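Local coordinates for protein catechol 1,2 dioxygenase (PDB 2XSU) that probably catalyses the intradiol cleavage of catechol by molecular oxygen to cis,cis-muconate, using a bound ferric ion, at residues 136-141 with 282-287; 124-129 with 194-199. The protein carries 1 engineered substitution. All blocks are in the same frame, centred on the assembly; numbering follows the deposited sequence.

Contacts 1 and 2 meet side by side in the beta-sheet framework of the catalytic domain, their centres about 10 Å apart. Strand 136-145 carries one segment of contact 1, where it runs parallel to strand 284-293; its other neighbour, the antiparallel strand 190-196, carries one segment of contact 2 and takes up residues 122-124 on its far side. A probable hydrogen bond from T195 N to L137 O (2.7 Å) joins them, and L194 CD1 packs against T136 CG2 at 3.6 Å. Neither contact binds the metal. The side chains of M125 and I139 lie about 11 Å and 13 Å from the ferric ion, which Y167, Y201, H225 and H227 hold.

Contact 1: residues 136-141 with 282-287; sequences TLIIEG and KPFKHI
The imidazole of H286 has the carbonyl O of I138 over one face and the carboxylate of E140 at its edge, while the ring of F284 meets I138 CD1 obliquely, at 3.5 Å from CE1, and has K282 O in plane at its edge. These groups decorate a parallel strand pair, 136-141 with 284-287, in the mixed beta-sheet of the intradiol dioxygenase domain. K285 N to T136 O, I138 N to K285 O, I287 N to I138 O (2.8 Å) and E140 N to I287 O bond the two backbones, and CA-H...O contacts fill in between.

I138 lies on the same face as H286 and turns CG2 to H286 CD2 at 3.8 Å, so a branched aliphatic residue serves both rings. The other face carries L137, I139, K285 and I287; there L137 CD1 touches I287 CD1 at 3.9 Å, and F242 of strand 238-244 packs on I139 and I287, as suits a buried apolar layer. K285 can share this face because its long chain bends away and carries NZ to D268 and D135.

E140 OE1 is shared by H286 and R278 NH2, whose salt bridge would probably favour the ionised carboxylate. H286 CG is anti to the backbone N (chi1 -175°), and the ring beyond it brings NE2 to the anti side of E140 OE1 at 2.7 Å, nearly in the imidazole plane but 31° out of the carboxylate plane, with N-H...O at 167°.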
ATOM      1  N   THR A 136     -24.868  -2.603 -31.659  1.00 13.79           N
ATOM      2  CA  THR A 136     -25.929  -2.696 -30.664  1.00 14.28           C
ATOM      3  C   THR A 136     -25.983  -4.129 -30.101  1.00 12.83           C
ATOM      4  O   THR A 136     -25.778  -5.113 -30.822  1.00 12.85           O
ATOM      5  CB  THR A 136     -27.285  -2.368 -31.323  1.00 14.32           C
ATOM      6  OG1 THR A 136     -27.286  -0.997 -31.716  1.00 17.15           O
ATOM      7  CG2 THR A 136     -28.411  -2.578 -30.360  1.00 15.81           C
ATOM      8  N   LEU A 137     -26.192  -4.236 -28.784  1.00 12.16           N
ATOM      9  CA  LEU A 137     -26.337  -5.525 -28.098  1.00 12.29           C
ATOM     10  C   LEU A 137     -27.606  -5.513 -27.265  1.00 13.09           C
ATOM     11  O   LEU A 137     -27.825  -4.570 -26.505  1.00 14.02           O
ATOM     12  CB  LEU A 137     -25.137  -5.765 -27.156  1.00 11.89           C
ATOM     13  CG  LEU A 137     -25.250  -6.942 -26.188  1.00 11.66           C
ATOM     14  CD1 LEU A 137     -25.322  -8.290 -26.912  1.00 14.15           C
ATOM     15  CD2 LEU A 137     -24.037  -6.918 -25.243  1.00 13.32           C
ATOM     16  N   ILE A 138     -28.424  -6.553 -27.414  1.00 12.13           N
ATOM     17  CA  ILE A 138     -29.512  -6.830 -26.474  1.00 12.69           C
ATOM     18  C   ILE A 138     -29.103  -8.008 -25.599  1.00 11.71           C
ATOM     19  O   ILE A 138     -28.680  -9.082 -26.114  1.00 11.69           O
ATOM     20  CB  ILE A 138     -30.819  -7.170 -27.208  1.00 12.81           C
ATOM     21  CG1 ILE A 138     -31.349  -5.896 -27.882  1.00 15.16           C
ATOM     22  CG2 ILE A 138     -31.832  -7.808 -26.224  1.00 13.74           C
ATOM     23  CD1 ILE A 138     -32.565  -6.080 -28.810  1.00 19.37           C
ATOM     24  N   ILE A 139     -29.206  -7.809 -24.285  1.00 11.74           N
ATOM     25  CA  ILE A 139     -28.998  -8.873 -23.316  1.00 11.85           C
ATOM     26  C   ILE A 139     -30.319  -9.164 -22.675  1.00 12.65           C
ATOM     27  O   ILE A 139     -31.026  -8.233 -22.251  1.00 12.93           O
ATOM     28  CB  ILE A 139     -28.053  -8.446 -22.154  1.00 11.54           C
ATOM     29  CG1 ILE A 139     -26.768  -7.846 -22.718  1.00 11.91           C
ATOM     30  CG2 ILE A 139     -27.783  -9.610 -21.229  1.00 12.78           C
ATOM     31  CD1 ILE A 139     -25.903  -7.162 -21.642  1.00 11.21           C
ATOM     32  N   GLU A 140     -30.685 -10.435 -22.585  1.00 12.72           N
ATOM     33  CA  GLU A 140     -31.881 -10.785 -21.820  1.00 14.93           C
ATOM     34  C   GLU A 140     -31.785 -12.102 -21.103  1.00 13.97           C
ATOM     35  O   GLU A 140     -30.944 -12.952 -21.444  1.00 14.13           O
ATOM     36  CB  GLU A 140     -33.165 -10.674 -22.627  1.00 16.87           C
ATOM     37  CG  GLU A 140     -33.373 -11.678 -23.696  1.00 20.08           C
ATOM     38  CD  GLU A 140     -34.522 -11.253 -24.646  1.00 23.55           C
ATOM     39  OE1 GLU A 140     -34.503 -11.646 -25.806  1.00 22.01           O
ATOM     40  OE2 GLU A 140     -35.439 -10.515 -24.239  1.00 29.66           O
ATOM     41  N   GLY A 141     -32.584 -12.225 -20.053  1.00 13.55           N
ATOM     42  CA  GLY A 141     -32.558 -13.423 -19.242  1.00 14.28           C
ATOM     43  C   GLY A 141     -33.721 -13.488 -18.288  1.00 15.74           C
ATOM     44  O   GLY A 141     -34.434 -12.503 -18.096  1.00 14.59           O
ATOM     45  N   LYS A 282     -30.952  -1.596 -37.705  1.00 33.44           N
ATOM     46  CA  LYS A 282     -29.799  -2.349 -38.224  1.00 32.05           C
ATOM     47  C   LYS A 282     -29.680  -3.726 -37.539  1.00 30.00           C
ATOM     48  O   LYS A 282     -30.302  -3.949 -36.500  1.00 29.56           O
ATOM     49  CB  LYS A 282     -28.509  -1.516 -38.069  1.00 32.39           C
ATOM     50  CG  LYS A 282     -28.202  -0.998 -36.653  1.00 34.56           C
ATOM     51  CD  LYS A 282     -26.939  -0.105 -36.596  1.00 38.36           C
ATOM     52  CE  LYS A 282     -27.278   1.388 -36.701  1.00 39.62           C
ATOM     53  NZ  LYS A 282     -26.101   2.292 -37.010  1.00 40.23           N
ATOM     54  N   PRO A 283     -28.921  -4.675 -38.134  1.00 28.64           N
ATOM     55  CA  PRO A 283     -28.606  -5.870 -37.372  1.00 26.48           C
ATOM     56  C   PRO A 283     -28.018  -5.564 -36.000  1.00 24.43           C
ATOM     57  O   PRO A 283     -27.355  -4.537 -35.814  1.00 24.90           O
ATOM     58  CB  PRO A 283     -27.563  -6.545 -38.245  1.00 26.81           C
ATOM     59  CG  PRO A 283     -28.087  -6.312 -39.615  1.00 28.42           C
ATOM     60  CD  PRO A 283     -28.656  -4.888 -39.572  1.00 28.38           C
ATOM     61  N   PHE A 284     -28.281  -6.458 -35.056  1.00 21.93           N
ATOM     62  CA  PHE A 284     -27.732  -6.322 -33.709  1.00 19.68           C
ATOM     63  C   PHE A 284     -27.235  -7.671 -33.213  1.00 18.40           C
ATOM     64  O   PHE A 284     -27.471  -8.726 -33.825  1.00 18.40           O
ATOM     65  CB  PHE A 284     -28.780  -5.714 -32.734  1.00 18.55           C
ATOM     66  CG  PHE A 284     -30.056  -6.515 -32.610  1.00 17.50           C
ATOM     67  CD1 PHE A 284     -30.249  -7.378 -31.539  1.00 16.16           C
ATOM     68  CD2 PHE A 284     -31.071  -6.410 -33.572  1.00 18.48           C
ATOM     69  CE1 PHE A 284     -31.385  -8.126 -31.398  1.00 18.09           C
ATOM     70  CE2 PHE A 284     -32.251  -7.161 -33.437  1.00 18.11           C
ATOM     71  CZ  PHE A 284     -32.406  -8.021 -32.356  1.00 18.56           C
ATOM     72  N   LYS A 285     -26.536  -7.633 -32.080  1.00 16.30           N
ATOM     73  CA  LYS A 285     -26.093  -8.833 -31.412  1.00 15.26           C
ATOM     74  C   LYS A 285     -27.025  -9.116 -30.273  1.00 14.24           C
ATOM     75  O   LYS A 285     -27.573  -8.167 -29.669  1.00 13.21           O
ATOM     76  CB  LYS A 285     -24.669  -8.642 -30.878  1.00 15.55           C
ATOM     77  CG  LYS A 285     -23.639  -8.308 -31.964  1.00 17.99           C
ATOM     78  CD  LYS A 285     -23.146  -9.532 -32.677  1.00 22.56           C
ATOM     79  CE  LYS A 285     -21.872  -9.196 -33.419  1.00 24.20           C
ATOM     80  NZ  LYS A 285     -22.150  -8.362 -34.627  1.00 27.49           N
ATOM     81  N   HIS A 286     -27.204 -10.397 -29.992  1.00 13.27           N
ATOM     82  CA  HIS A 286     -28.081 -10.839 -28.914  1.00 13.28           C
ATOM     83  C   HIS A 286     -27.430 -11.866 -27.986  1.00 13.56           C
ATOM     84  O   HIS A 286     -26.894 -12.884 -28.438  1.00 13.41           O
ATOM     85  CB  HIS A 286     -29.384 -11.414 -29.491  1.00 13.70           C
ATOM     86  CG  HIS A 286     -30.387 -11.772 -28.446  1.00 14.15           C
ATOM     87  ND1 HIS A 286     -30.334 -12.949 -27.734  1.00 16.54           N
ATOM     88  CD2 HIS A 286     -31.476 -11.101 -27.989  1.00 15.97           C
ATOM     89  CE1 HIS A 286     -31.346 -12.993 -26.882  1.00 18.00           C
ATOM     90  NE2 HIS A 286     -32.066 -11.893 -27.034  1.00 16.25           N
ATOM     91  N   ILE A 287     -27.504 -11.611 -26.677  1.00 12.33           N
ATOM     92  CA  ILE A 287     -26.992 -12.550 -25.675  1.00 12.73           C
ATOM     93  C   ILE A 287     -28.092 -12.916 -24.700  1.00 12.66           C
ATOM     94  O   ILE A 287     -28.821 -12.032 -24.208  1.00 12.98           O
ATOM     95  CB  ILE A 287     -25.772 -11.951 -24.934  1.00 11.65           C
ATOM     96  CG1 ILE A 287     -24.580 -11.946 -25.895  1.00 13.62           C
ATOM     97  CG2 ILE A 287     -25.476 -12.738 -23.634  1.00 12.49           C
ATOM     98  CD1 ILE A 287     -23.358 -11.234 -25.381  1.00 14.18           C
TER
HETATM   99  O   HOH W   1     -25.494  -3.379 -34.483  1.00 30.00           O

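Contact 2: residues 124-129 with 194-199; sequences RMDDGS and LTTMPV
R124 pairs in parallel register with L194, and the chain of 124-129 then leaves strand 190-196 after one hydrogen bond across the contact, M125 N to L194 O at 2.8 Å. Beside this pairing, R124 CD lies 3.9 Å from L194 CD2: the arginine supplies an aliphatic stem for the leucine and a charged end for the loop. Its CG is anti to the backbone N (chi1 177°) and the chain runs on extended to NE. The guanidinium takes D126 side-on in a salt bridge, both oxygens near its plane: NE meets OD1 from above the carboxylate plane at 3.0 Å, NH2 meets OD2 on its syn side at 2.9 Å. Two bonds thus hold the carboxylate beside the strand, where OD2 comes to 3.9 Å from T196 CG2. A water donates to both D126 OD1 and T195 O, tying loop to strand a second time.

M125 CB points toward the strand, 3.4 Å from T195 OG1, with SD beside T195 CB; a flexible thioether suits this buried spot, and T195 OG1 is hydrogen-bonded to H160 NE2. Further on, D127 OD1 accepts from both S129 N and S129 OG, and G128, with positive phi (80°), makes the bend. This is a short parallel bridge followed by an Asx turn at D127, in the beta-sheet domain that carries the ferric site.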
ATOM      1  N   ARG A 124     -32.498   0.810 -21.234  1.00 12.98           N
ATOM      2  CA  ARG A 124     -31.459   1.095 -22.221  1.00 13.50           C
ATOM      3  C   ARG A 124     -30.253   1.635 -21.467  1.00 12.27           C
ATOM      4  O   ARG A 124     -30.357   2.591 -20.728  1.00 12.43           O
ATOM      5  CB  ARG A 124     -31.915   2.071 -23.319  1.00 14.41           C
ATOM      6  CG  ARG A 124     -30.763   2.388 -24.259  1.00 16.71           C
ATOM      7  CD  ARG A 124     -31.173   3.061 -25.551  1.00 19.91           C
ATOM      8  NE  ARG A 124     -29.995   3.309 -26.364  1.00 16.29           N
ATOM      9  CZ  ARG A 124     -30.012   3.884 -27.563  1.00 19.26           C
ATOM     10  NH1 ARG A 124     -31.172   4.279 -28.111  1.00 20.70           N
ATOM     11  NH2 ARG A 124     -28.872   4.094 -28.198  1.00 17.16           N
ATOM     12  N   MET A 125     -29.095   0.972 -21.625  1.00 12.01           N
ATOM     13  CA  MET A 125     -27.882   1.296 -20.850  1.00 12.43           C
ATOM     14  C   MET A 125     -27.005   2.396 -21.441  1.00 11.69           C
ATOM     15  O   MET A 125     -26.257   3.048 -20.708  1.00 12.48           O
ATOM     16  CB  MET A 125     -27.039   0.026 -20.710  1.00 11.15           C
ATOM     17  CG  MET A 125     -27.751  -1.123 -19.973  1.00 10.87           C
ATOM     18  SD  MET A 125     -26.625  -2.534 -19.746  1.00 13.33           S
ATOM     19  CE  MET A 125     -25.414  -1.784 -18.654  1.00 13.67           C
ATOM     20  N   ASP A 126     -27.055   2.596 -22.767  1.00 12.05           N
ATOM     21  CA  ASP A 126     -26.157   3.565 -23.402  1.00 12.52           C
ATOM     22  C   ASP A 126     -26.868   4.860 -23.777  1.00 13.33           C
ATOM     23  O   ASP A 126     -28.090   4.869 -23.930  1.00 14.68           O
ATOM     24  CB  ASP A 126     -25.533   2.980 -24.679  1.00 12.28           C
ATOM     25  CG  ASP A 126     -26.555   2.771 -25.792  1.00 11.98           C
ATOM     26  OD1 ASP A 126     -27.455   1.923 -25.639  1.00 13.12           O
ATOM     27  OD2 ASP A 126     -26.428   3.458 -26.836  1.00 13.97           O
ATOM     28  N   ASP A 127     -26.076   5.915 -23.941  1.00 15.27           N
ATOM     29  CA  ASP A 127     -26.608   7.250 -24.266  1.00 16.35           C
ATOM     30  C   ASP A 127     -26.684   7.478 -25.788  1.00 16.90           C
ATOM     31  O   ASP A 127     -27.099   8.540 -26.244  1.00 17.75           O
ATOM     32  CB  ASP A 127     -25.804   8.353 -23.553  1.00 17.49           C
ATOM     33  CG  ASP A 127     -24.342   8.429 -23.992  1.00 18.60           C
ATOM     34  OD1 ASP A 127     -23.921   7.724 -24.940  1.00 17.87           O
ATOM     35  OD2 ASP A 127     -23.569   9.214 -23.379  1.00 22.33           O
ATOM     36  N   GLY A 128     -26.298   6.474 -26.575  1.00 15.45           N
ATOM     37  CA  GLY A 128     -26.344   6.589 -28.038  1.00 16.24           C
ATOM     38  C   GLY A 128     -25.175   7.345 -28.664  1.00 16.13           C
ATOM     39  O   GLY A 128     -25.118   7.482 -29.908  1.00 16.12           O
ATOM     40  N   SER A 129     -24.231   7.819 -27.838  1.00 16.43           N
ATOM     41  CA  SER A 129     -23.098   8.618 -28.336  1.00 16.58           C
ATOM     42  C   SER A 129     -22.096   7.837 -29.179  1.00 16.91           C
ATOM     43  O   SER A 129     -21.229   8.438 -29.834  1.00 18.73           O
ATOM     44  CB  SER A 129     -22.356   9.327 -27.203  1.00 17.44           C
ATOM     45  OG  SER A 129     -21.740   8.389 -26.330  1.00 18.78           O
ATOM     46  N   LEU A 194     -30.964  -3.126 -23.350  1.00 11.82           N
ATOM     47  CA  LEU A 194     -30.538  -2.645 -24.673  1.00 12.36           C
ATOM     48  C   LEU A 194     -29.280  -1.797 -24.494  1.00 11.71           C
ATOM     49  O   LEU A 194     -29.261  -0.784 -23.785  1.00 12.30           O
ATOM     50  CB  LEU A 194     -31.681  -1.848 -25.359  1.00 12.22           C
ATOM     51  CG  LEU A 194     -31.322  -1.132 -26.679  1.00 13.84           C
ATOM     52  CD1 LEU A 194     -30.855  -2.099 -27.773  1.00 15.27           C
ATOM     53  CD2 LEU A 194     -32.526  -0.276 -27.160  1.00 14.22           C
ATOM     54  N   THR A 195     -28.184  -2.237 -25.114  1.00 11.29           N
ATOM     55  CA  THR A 195     -26.894  -1.599 -24.853  1.00 10.51           C
ATOM     56  C   THR A 195     -25.979  -1.681 -26.083  1.00 11.02           C
ATOM     57  O   THR A 195     -26.479  -1.772 -27.225  1.00 12.44           O
ATOM     58  CB  THR A 195     -26.253  -2.220 -23.560  1.00 11.55           C
ATOM     59  OG1 THR A 195     -25.133  -1.449 -23.146  1.00 12.17           O
ATOM     60  CG2 THR A 195     -25.879  -3.697 -23.736  1.00 13.95           C
ATOM     61  N   THR A 196     -24.669  -1.607 -25.845  1.00 10.34           N
ATOM     62  CA  THR A 196     -23.665  -1.724 -26.904  1.00 11.52           C
ATOM     63  C   THR A 196     -22.665  -2.810 -26.539  1.00 10.90           C
ATOM     64  O   THR A 196     -22.543  -3.169 -25.355  1.00 12.13           O
ATOM     65  CB  THR A 196     -22.933  -0.408 -27.171  1.00 10.88           C
ATOM     66  OG1 THR A 196     -22.398   0.134 -25.948  1.00 12.24           O
ATOM     67  CG2 THR A 196     -23.904   0.606 -27.777  1.00 12.61           C
ATOM     68  N   MET A 197     -22.019  -3.386 -27.556  1.00 10.80           N
ATOM     69  CA  MET A 197     -21.042  -4.468 -27.324  1.00 11.07           C
ATOM     70  C   MET A 197     -19.826  -3.962 -26.554  1.00 10.76           C
ATOM     71  O   MET A 197     -19.158  -3.066 -27.039  1.00 12.12           O
ATOM     72  CB  MET A 197     -20.569  -5.017 -28.679  1.00 11.79           C
ATOM     73  CG  MET A 197     -21.508  -6.020 -29.347  1.00 16.75           C
ATOM     74  SD  MET A 197     -21.736  -7.562 -28.436  1.00 21.67           S
ATOM     75  CE  MET A 197     -20.210  -7.612 -27.410  1.00 15.96           C
ATOM     76  N   PRO A 198     -19.548  -4.504 -25.337  1.00 10.63           N
ATOM     77  CA  PRO A 198     -18.302  -4.105 -24.678  1.00 11.59           C
ATOM     78  C   PRO A 198     -17.076  -4.669 -25.378  1.00 12.18           C
ATOM     79  O   PRO A 198     -17.132  -5.751 -25.962  1.00 12.46           O
ATOM     80  CB  PRO A 198     -18.424  -4.737 -23.291  1.00 10.82           C
ATOM     81  CG  PRO A 198     -19.240  -5.936 -23.498  1.00 11.11           C
ATOM     82  CD  PRO A 198     -20.283  -5.510 -24.555  1.00 11.04           C
ATOM     83  N   VAL A 199     -15.984  -3.915 -25.339  1.00 12.49           N
ATOM     84  CA  VAL A 199     -14.689  -4.420 -25.782  1.00 14.07           C
ATOM     85  C   VAL A 199     -13.829  -4.662 -24.543  1.00 13.98           C
ATOM     86  O   VAL A 199     -14.006  -4.014 -23.518  1.00 13.68           O
ATOM     87  CB  VAL A 199     -14.042  -3.420 -26.777  1.00 15.43           C
ATOM     88  CG1 VAL A 199     -13.516  -2.216 -26.082  1.00 17.08           C
ATOM     89  CG2 VAL A 199     -12.969  -4.086 -27.580  1.00 19.03           C
TER
HETATM   90  O   HOH W   2     -28.133   0.445 -27.950  1.00 17.21           O